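Long-range contacts in racemase (Pseudovibrio sp. JE062, PDB 3MKC), which belongs to the enolase superfamily, with a mandelate racemase/muconate lactonizing enzyme-type N-terminal domain and a TIM-barrel-type C-terminal domain; its specific function is not established: residues R215-Y220 and T240-D245; L252-R257 and K278-L283. One frame throughout, in Å; residues are numbered along the deposited sequence.

Contact 1 of 2, residues R215-Y220 and T240-D245; sequences RFTDWY and TLQHDD
Phe-216 and Leu-241 bring the two backbones together, their CA atoms 5.3 Å apart, where the loop leading into helix 219-228 runs beside the loop that follows strand 236-238. Leu-241 carries most of the apolar contact. Its two methyls divide the work: CD2 lies against the backbone of 217-219, 3.7 Å from Thr-217 C, while CD1 meets CB of Trp-219 at 3.8 Å, at the start of the helix. The indole turns away from 240-245, toward Lys-251 and Asn-255 on helix 246-255. Phe-216 presents CB to the backbone O of Thr-240, and the same oxygen lies at the edge of the phenyl ring, in its plane; Arg-215 CG sits 3.6 Å above one face, over the ring centre. Thr-217 and Gln-242 run alongside each other in the same direction, with Thr-217 CG2 4.0 Å from Gln-242 CG. A water ties the loops together. It donates to Thr-217 O and to Asp-245 OD2 (2.8 Å), and accepts from Gln-242 N, so it bonds to both segments. The other oxygen of Asp-245, OD1, makes weak bonds to Gly-248 N and Ser-247 OG, capping helix 246-255 just after the type I turn Gln-242 to Asp-245. Asp-218 N-caps helix 219-228, OD1 accepting weakly from Tyr-220 N. The contact thus joins two successive beta-to-alpha loops of the TIM-barrel-type domain, those following strands 207-211 and 236-238, with Leu-241 reaching Val-222 on the first helix and His-249 on the second.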
ATOM      1  N   ARG A 215     -17.928   7.642   4.338  1.00 19.12           N
ATOM      2  CA  ARG A 215     -19.125   8.012   5.082  1.00 21.11           C
ATOM      3  C   ARG A 215     -20.196   8.673   4.213  1.00 20.14           C
ATOM      4  O   ARG A 215     -21.306   8.899   4.680  1.00 20.96           O
ATOM      5  CB  ARG A 215     -18.763   8.945   6.247  1.00 23.16           C
ATOM      6  CG  ARG A 215     -18.242  10.297   5.823  1.00 26.52           C
ATOM      7  CD  ARG A 215     -17.693  11.113   7.002  1.00 27.72           C
ATOM      8  NE  ARG A 215     -18.704  11.507   7.987  1.00 27.60           N
ATOM      9  CZ  ARG A 215     -18.978  10.829   9.100  1.00 29.68           C
ATOM     10  NH1 ARG A 215     -18.324   9.710   9.382  1.00 29.86           N
ATOM     11  NH2 ARG A 215     -19.895  11.281   9.947  1.00 28.48           N
ATOM     12  N   PHE A 216     -19.872   8.967   2.955  1.00 19.95           N
ATOM     13  CA  PHE A 216     -20.828   9.623   2.050  1.00 19.63           C
ATOM     14  C   PHE A 216     -21.293   8.772   0.864  1.00 19.29           C
ATOM     15  O   PHE A 216     -20.627   7.821   0.475  1.00 18.58           O
ATOM     16  CB  PHE A 216     -20.219  10.916   1.508  1.00 21.57           C
ATOM     17  CG  PHE A 216     -19.865  11.912   2.570  1.00 22.99           C
ATOM     18  CD1 PHE A 216     -20.851  12.465   3.379  1.00 23.78           C
ATOM     19  CD2 PHE A 216     -18.548  12.319   2.746  1.00 22.74           C
ATOM     20  CE1 PHE A 216     -20.529  13.420   4.353  1.00 24.66           C
ATOM     21  CE2 PHE A 216     -18.214  13.265   3.709  1.00 24.58           C
ATOM     22  CZ  PHE A 216     -19.211  13.819   4.517  1.00 25.15           C
ATOM     23  N   THR A 217     -22.435   9.140   0.282  1.00 19.81           N
ATOM     24  CA  THR A 217     -22.981   8.424  -0.873  1.00 18.66           C
ATOM     25  C   THR A 217     -23.497   9.382  -1.949  1.00 19.46           C
ATOM     26  O   THR A 217     -23.697   8.984  -3.099  1.00 20.02           O
ATOM     27  CB  THR A 217     -24.150   7.501  -0.471  1.00 19.67           C
ATOM     28  OG1 THR A 217     -25.188   8.275   0.141  1.00 19.32           O
ATOM     29  CG2 THR A 217     -23.681   6.436   0.505  1.00 19.39           C
ATOM     30  N   ASP A 218     -23.709  10.638  -1.570  1.00 17.97           N
ATOM     31  CA  ASP A 218     -24.206  11.662  -2.490  1.00 16.94           C
ATOM     32  C   ASP A 218     -23.081  12.625  -2.870  1.00 15.69           C
ATOM     33  O   ASP A 218     -22.597  13.374  -2.033  1.00 15.63           O
ATOM     34  CB  ASP A 218     -25.366  12.419  -1.827  1.00 16.84           C
ATOM     35  CG  ASP A 218     -25.884  13.566  -2.674  1.00 16.51           C
ATOM     36  OD1 ASP A 218     -25.735  13.513  -3.912  1.00 18.46           O
ATOM     37  OD2 ASP A 218     -26.455  14.516  -2.102  1.00 15.96           O
ATOM     38  N   TRP A 219     -22.664  12.606  -4.135  1.00 15.39           N
ATOM     39  CA  TRP A 219     -21.577  13.478  -4.579  1.00 14.48           C
ATOM     40  C   TRP A 219     -21.834  14.958  -4.359  1.00 15.07           C
ATOM     41  O   TRP A 219     -20.898  15.728  -4.123  1.00 14.57           O
ATOM     42  CB  TRP A 219     -21.264  13.260  -6.064  1.00 14.20           C
ATOM     43  CG  TRP A 219     -22.298  13.810  -6.991  1.00 14.35           C
ATOM     44  CD1 TRP A 219     -23.369  13.143  -7.515  1.00 16.16           C
ATOM     45  CD2 TRP A 219     -22.359  15.143  -7.519  1.00 15.96           C
ATOM     46  NE1 TRP A 219     -24.091  13.976  -8.337  1.00 15.85           N
ATOM     47  CE2 TRP A 219     -23.494  15.209  -8.357  1.00 15.89           C
ATOM     48  CE3 TRP A 219     -21.564  16.286  -7.365  1.00 15.21           C
ATOM     49  CZ2 TRP A 219     -23.856  16.379  -9.041  1.00 16.71           C
ATOM     50  CZ3 TRP A 219     -21.923  17.454  -8.047  1.00 17.83           C
ATOM     51  CH2 TRP A 219     -23.061  17.486  -8.874  1.00 17.30           C
ATOM     52  N   TYR A 220     -23.098  15.362  -4.448  1.00 14.62           N
ATOM     53  CA  TYR A 220     -23.451  16.769  -4.279  1.00 14.73           C
ATOM     54  C   TYR A 220     -23.123  17.239  -2.860  1.00 15.63           C
ATOM     55  O   TYR A 220     -22.525  18.299  -2.663  1.00 16.92           O
ATOM     56  CB  TYR A 220     -24.941  16.963  -4.579  1.00 13.40           C
ATOM     57  CG  TYR A 220     -25.377  18.407  -4.593  1.00 14.63           C
ATOM     58  CD1 TYR A 220     -25.291  19.174  -5.754  1.00 14.96           C
ATOM     59  CD2 TYR A 220     -25.869  19.007  -3.440  1.00 13.66           C
ATOM     60  CE1 TYR A 220     -25.688  20.514  -5.761  1.00 14.73           C
ATOM     61  CE2 TYR A 220     -26.264  20.336  -3.436  1.00 15.32           C
ATOM     62  CZ  TYR A 220     -26.172  21.082  -4.597  1.00 14.73           C
ATOM     63  OH  TYR A 220     -26.560  22.398  -4.576  1.00 13.94           O
ATOM     64  N   THR A 240     -14.180   9.404  -0.240  1.00 16.13           N
ATOM     65  CA  THR A 240     -15.306  10.315  -0.103  1.00 18.42           C
ATOM     66  C   THR A 240     -16.597   9.575  -0.433  1.00 18.93           C
ATOM     67  O   THR A 240     -17.531   9.547   0.365  1.00 23.88           O
ATOM     68  CB  THR A 240     -15.170  11.508  -1.062  1.00 17.70           C
ATOM     69  OG1 THR A 240     -14.955  11.020  -2.390  1.00 22.30           O
ATOM     70  CG2 THR A 240     -13.997  12.389  -0.657  1.00 18.47           C
ATOM     71  N   LEU A 241     -16.639   8.959  -1.607  1.00 16.01           N
ATOM     72  CA  LEU A 241     -17.828   8.234  -2.032  1.00 15.06           C
ATOM     73  C   LEU A 241     -17.591   6.737  -2.007  1.00 14.54           C
ATOM     74  O   LEU A 241     -16.473   6.283  -1.774  1.00 15.50           O
ATOM     75  CB  LEU A 241     -18.231   8.679  -3.439  1.00 15.01           C
ATOM     76  CG  LEU A 241     -18.694  10.136  -3.503  1.00 15.53           C
ATOM     77  CD1 LEU A 241     -18.875  10.579  -4.953  1.00 17.83           C
ATOM     78  CD2 LEU A 241     -19.988  10.270  -2.725  1.00 15.49           C
ATOM     79  N   GLN A 242     -18.652   5.972  -2.238  1.00 14.38           N
ATOM     80  CA  GLN A 242     -18.526   4.527  -2.231  1.00 14.29           C
ATOM     81  C   GLN A 242     -17.548   4.107  -3.311  1.00 12.62           C
ATOM     82  O   GLN A 242     -17.470   4.713  -4.379  1.00 12.74           O
ATOM     83  CB  GLN A 242     -19.893   3.875  -2.414  1.00 15.86           C
ATOM     84  CG  GLN A 242     -20.873   4.264  -1.307  1.00 16.30           C
ATOM     85  CD  GLN A 242     -20.266   4.148   0.089  1.00 19.09           C
ATOM     86  OE1 GLN A 242     -20.055   5.148   0.775  1.00 22.28           O
ATOM     87  NE2 GLN A 242     -19.977   2.926   0.508  1.00 16.52           N
ATOM     88  N   HIS A 243     -16.798   3.058  -3.014  1.00 11.57           N
ATOM     89  CA  HIS A 243     -15.764   2.576  -3.903  1.00 10.04           C
ATOM     90  C   HIS A 243     -16.215   2.113  -5.293  1.00 10.61           C
ATOM     91  O   HIS A 243     -15.417   2.114  -6.226  1.00 12.96           O
ATOM     92  CB  HIS A 243     -14.981   1.474  -3.181  1.00 10.81           C
ATOM     93  CG  HIS A 243     -13.638   1.193  -3.772  1.00  9.68           C
ATOM     94  ND1 HIS A 243     -13.460   0.363  -4.858  1.00 10.88           N
ATOM     95  CD2 HIS A 243     -12.401   1.605  -3.409  1.00 11.32           C
ATOM     96  CE1 HIS A 243     -12.172   0.273  -5.136  1.00 12.34           C
ATOM     97  NE2 HIS A 243     -11.507   1.019  -4.269  1.00 12.41           N
ATOM     98  N   ASP A 244     -17.482   1.732  -5.441  1.00 10.96           N
ATOM     99  CA  ASP A 244     -17.989   1.295  -6.749  1.00 10.72           C
ATOM    100  C   ASP A 244     -18.530   2.469  -7.561  1.00 10.59           C
ATOM    101  O   ASP A 244     -18.735   2.357  -8.771  1.00 12.02           O
ATOM    102  CB  ASP A 244     -19.141   0.288  -6.600  1.00 11.27           C
ATOM    103  CG  ASP A 244     -18.700  -1.040  -6.017  1.00 13.05           C
ATOM    104  OD1 ASP A 244     -17.763  -1.652  -6.567  1.00 11.91           O
ATOM    105  OD2 ASP A 244     -19.316  -1.476  -5.018  1.00 13.28           O
ATOM    106  N   ASP A 245     -18.774   3.584  -6.884  1.00 11.46           N
ATOM    107  CA  ASP A 245     -19.340   4.775  -7.504  1.00  9.53           C
ATOM    108  C   ASP A 245     -18.318   5.604  -8.274  1.00  8.96           C
ATOM    109  O   ASP A 245     -18.057   6.750  -7.934  1.00 10.41           O
ATOM    110  CB  ASP A 245     -20.010   5.619  -6.407  1.00 10.44           C
ATOM    111  CG  ASP A 245     -20.816   6.785  -6.953  1.00 12.89           C
ATOM    112  OD1 ASP A 245     -21.091   6.820  -8.178  1.00 12.11           O
ATOM    113  OD2 ASP A 245     -21.188   7.663  -6.131  1.00 12.31           O
TER
HETATM  114  O   HOH W   1     -21.374   6.850  -3.501  1.00 18.80           O

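Contact 2 of 2, residues L252-R257 and K278-L283; sequences LVENTR and KGKVHL
Val-253 and Glu-254, on the last turns of helix 246-255, pack against Lys-280 and His-282 in the link from helix 268-277 to strand 283-284, a partly buried helix-to-loop contact with a valine at its centre and a salt bridge on its exposed side. The CB of Val-253 points at the loop, and CG2, beside the backbone N, comes 3.3 Å from Lys-280 O, with CG1 at 3.7 Å from the same oxygen. These are van der Waals contacts with a carbonyl. Both methyls also reach the imidazole of His-282, each 4.0 Å from CE1, and the valine and histidine side chains pass one another running opposite ways.

On the outer side, Lys-280 NZ donates to Glu-254 OE2 at 2.7 Å. The ammonium meets that oxygen from the anti side of the carboxylate, 29° out of its plane. Both chains are extended beyond CG and meet obliquely; the lysine's CD and CE also run close to the acid, with CE 3.4 Å from OE2. Lys-280 has positive phi (59°), the first residue to leave helical geometry after helix 268-277. This bend turns the chain from the helix toward the strand while CB of Lys-280 faces helix 246-255.

Within 252-257, Thr-256 OG1 donates to Leu-252 O at 2.7 Å from above the carbonyl plane. Beyond the two segments, Val-253 also touches Ile-260, and the backbone of His-282 bonds to Ile-260 and Gln-310. The loop is thereby tied to the neighbouring segments at strands 261-262 and 310-311, while Asn-255 and Thr-256 lean on helix 219-228.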
ATOM      1  N   LEU A 252     -17.333  14.758  -8.418  1.00 15.86           N
ATOM      2  CA  LEU A 252     -16.550  15.521  -7.449  1.00 15.12           C
ATOM      3  C   LEU A 252     -15.404  16.217  -8.157  1.00 14.83           C
ATOM      4  O   LEU A 252     -15.086  17.368  -7.865  1.00 15.73           O
ATOM      5  CB  LEU A 252     -15.986  14.608  -6.358  1.00 16.56           C
ATOM      6  CG  LEU A 252     -16.981  13.987  -5.382  1.00 21.00           C
ATOM      7  CD1 LEU A 252     -16.227  13.159  -4.343  1.00 19.98           C
ATOM      8  CD2 LEU A 252     -17.780  15.092  -4.698  1.00 22.46           C
ATOM      9  N   VAL A 253     -14.771  15.514  -9.087  1.00 14.37           N
ATOM     10  CA  VAL A 253     -13.662  16.107  -9.824  1.00 14.67           C
ATOM     11  C   VAL A 253     -14.143  17.288 -10.652  1.00 14.96           C
ATOM     12  O   VAL A 253     -13.509  18.340 -10.695  1.00 17.46           O
ATOM     13  CB  VAL A 253     -12.996  15.081 -10.767  1.00 14.24           C
ATOM     14  CG1 VAL A 253     -11.982  15.791 -11.692  1.00 15.19           C
ATOM     15  CG2 VAL A 253     -12.293  14.023  -9.943  1.00 12.77           C
ATOM     16  N   GLU A 254     -15.275  17.102 -11.307  1.00 14.45           N
ATOM     17  CA  GLU A 254     -15.840  18.138 -12.157  1.00 15.35           C
ATOM     18  C   GLU A 254     -16.400  19.324 -11.388  1.00 15.01           C
ATOM     19  O   GLU A 254     -16.446  20.440 -11.902  1.00 17.20           O
ATOM     20  CB  GLU A 254     -16.958  17.536 -13.012  1.00 15.98           C
ATOM     21  CG  GLU A 254     -16.457  16.641 -14.123  1.00 19.44           C
ATOM     22  CD  GLU A 254     -17.491  15.623 -14.569  1.00 22.88           C
ATOM     23  OE1 GLU A 254     -18.697  15.821 -14.301  1.00 21.10           O
ATOM     24  OE2 GLU A 254     -17.085  14.626 -15.198  1.00 23.36           O
ATOM     25  N   ASN A 255     -16.806  19.095 -10.148  1.00 15.00           N
ATOM     26  CA  ASN A 255     -17.435  20.166  -9.385  1.00 15.30           C
ATOM     27  C   ASN A 255     -16.723  20.709  -8.142  1.00 16.63           C
ATOM     28  O   ASN A 255     -17.310  21.473  -7.384  1.00 18.54           O
ATOM     29  CB  ASN A 255     -18.858  19.719  -9.050  1.00 14.21           C
ATOM     30  CG  ASN A 255     -19.694  19.475 -10.308  1.00 18.24           C
ATOM     31  OD1 ASN A 255     -20.145  20.419 -10.951  1.00 19.00           O
ATOM     32  ND2 ASN A 255     -19.874  18.206 -10.679  1.00 15.62           N
ATOM     33  N   THR A 256     -15.468  20.318  -7.937  1.00 15.69           N
ATOM     34  CA  THR A 256     -14.697  20.811  -6.800  1.00 14.73           C
ATOM     35  C   THR A 256     -13.264  21.021  -7.275  1.00 14.98           C
ATOM     36  O   THR A 256     -12.910  20.606  -8.379  1.00 14.80           O
ATOM     37  CB  THR A 256     -14.658  19.801  -5.628  1.00 15.93           C
ATOM     38  OG1 THR A 256     -13.763  18.733  -5.957  1.00 16.24           O
ATOM     39  CG2 THR A 256     -16.041  19.226  -5.354  1.00 16.09           C
ATOM     40  N   ARG A 257     -12.444  21.658  -6.444  1.00 15.17           N
ATOM     41  CA  ARG A 257     -11.044  21.888  -6.785  1.00 14.84           C
ATOM     42  C   ARG A 257     -10.115  21.063  -5.887  1.00 13.89           C
ATOM     43  O   ARG A 257      -8.921  21.338  -5.784  1.00 15.99           O
ATOM     44  CB  ARG A 257     -10.707  23.378  -6.670  1.00 18.94           C
ATOM     45  CG  ARG A 257     -11.616  24.260  -7.520  1.00 23.94           C
ATOM     46  CD  ARG A 257     -11.066  25.673  -7.682  1.00 29.78           C
ATOM     47  NE  ARG A 257     -12.041  26.544  -8.330  1.00 32.96           N
ATOM     48  CZ  ARG A 257     -11.790  27.782  -8.746  1.00 36.03           C
ATOM     49  NH1 ARG A 257     -10.581  28.308  -8.593  1.00 35.49           N
ATOM     50  NH2 ARG A 257     -12.758  28.501  -9.303  1.00 36.73           N
ATOM     51  N   LYS A 278     -12.885   6.792 -16.115  1.00 12.67           N
ATOM     52  CA  LYS A 278     -14.282   6.989 -15.728  1.00 11.75           C
ATOM     53  C   LYS A 278     -14.394   7.765 -14.423  1.00 12.06           C
ATOM     54  O   LYS A 278     -15.256   8.635 -14.274  1.00 12.35           O
ATOM     55  CB  LYS A 278     -14.997   5.642 -15.576  1.00 14.19           C
ATOM     56  CG  LYS A 278     -16.503   5.776 -15.380  1.00 17.92           C
ATOM     57  CD  LYS A 278     -17.137   4.465 -14.925  1.00 22.84           C
ATOM     58  CE  LYS A 278     -18.225   4.001 -15.880  1.00 28.75           C
ATOM     59  NZ  LYS A 278     -17.672   3.499 -17.174  1.00 30.61           N
ATOM     60  N   GLY A 279     -13.520   7.439 -13.476  1.00 11.87           N
ATOM     61  CA  GLY A 279     -13.540   8.125 -12.199  1.00 10.53           C
ATOM     62  C   GLY A 279     -12.899   9.494 -12.298  1.00  9.70           C
ATOM     63  O   GLY A 279     -13.203  10.380 -11.505  1.00 12.31           O
ATOM     64  N   LYS A 280     -12.008   9.668 -13.272  1.00  9.90           N
ATOM     65  CA  LYS A 280     -11.332  10.947 -13.467  1.00 10.80           C
ATOM     66  C   LYS A 280     -10.545  11.373 -12.228  1.00 10.54           C
ATOM     67  O   LYS A 280     -10.205  12.555 -12.079  1.00 12.31           O
ATOM     68  CB  LYS A 280     -12.359  12.034 -13.793  1.00 12.81           C
ATOM     69  CG  LYS A 280     -13.115  11.820 -15.086  1.00 16.09           C
ATOM     70  CD  LYS A 280     -14.030  13.013 -15.354  1.00 19.24           C
ATOM     71  CE  LYS A 280     -14.594  12.995 -16.770  1.00 24.30           C
ATOM     72  NZ  LYS A 280     -15.229  14.316 -17.113  1.00 24.17           N
ATOM     73  N   VAL A 281     -10.250  10.422 -11.343  1.00  9.66           N
ATOM     74  CA  VAL A 281      -9.531  10.753 -10.114  1.00 10.36           C
ATOM     75  C   VAL A 281      -8.118  11.302 -10.321  1.00  9.57           C
ATOM     76  O   VAL A 281      -7.477  11.026 -11.331  1.00 10.88           O
ATOM     77  CB  VAL A 281      -9.488   9.535  -9.138  1.00 10.43           C
ATOM     78  CG1 VAL A 281     -10.904   9.147  -8.764  1.00 12.77           C
ATOM     79  CG2 VAL A 281      -8.759   8.361  -9.765  1.00  9.58           C
ATOM     80  N   HIS A 282      -7.659  12.108  -9.365  1.00  9.08           N
ATOM     81  CA  HIS A 282      -6.326  12.708  -9.436  1.00  8.92           C
ATOM     82  C   HIS A 282      -5.265  11.783  -8.898  1.00  7.44           C
ATOM     83  O   HIS A 282      -4.091  11.950  -9.194  1.00 10.53           O
ATOM     84  CB  HIS A 282      -6.206  13.970  -8.568  1.00 11.59           C
ATOM     85  CG  HIS A 282      -7.164  15.062  -8.909  1.00 11.93           C
ATOM     86  ND1 HIS A 282      -8.499  15.016  -8.573  1.00 11.39           N
ATOM     87  CD2 HIS A 282      -6.960  16.278  -9.472  1.00 13.84           C
ATOM     88  CE1 HIS A 282      -9.075  16.156  -8.909  1.00 12.29           C
ATOM     89  NE2 HIS A 282      -8.162  16.940  -9.454  1.00 13.10           N
ATOM     90  N   LEU A 283      -5.679  10.823  -8.085  1.00  9.50           N
ATOM     91  CA  LEU A 283      -4.714   9.953  -7.438  1.00  8.49           C
ATOM     92  C   LEU A 283      -5.268   8.556  -7.185  1.00  8.95           C
ATOM     93  O   LEU A 283      -6.418   8.403  -6.781  1.00 12.72           O
ATOM     94  CB  LEU A 283      -4.313  10.626  -6.120  1.00  7.34           C
ATOM     95  CG  LEU A 283      -3.142  10.145  -5.270  1.00  7.48           C
ATOM     96  CD1 LEU A 283      -2.596  11.329  -4.463  1.00  9.21           C
ATOM     97  CD2 LEU A 283      -3.590   9.015  -4.359  1.00  7.03           C
TER

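In the fold
Contacts 1 and 2 follow one another along the chain, with centres about 12 Å apart, and helix 246-255 connects them: contact 1 leads into its start and contact 2 uses its end. Leu-252 joins the two directly. Its CD1 lies 3.7 Å from Leu-241 CD1, and its CD2 packs beside Trp-219 O, 3.2 Å away. Further out, Trp-219 CZ3 approaches Asn-255 ND2 at 3.4 Å. Both contacts lie on the same side of the molecule, their centres about 22 and 21 Å from the centre of the chain, and both belong to its TIM-barrel-type part. They appear to be structural packing between neighbouring helices and loops of the barrel domain.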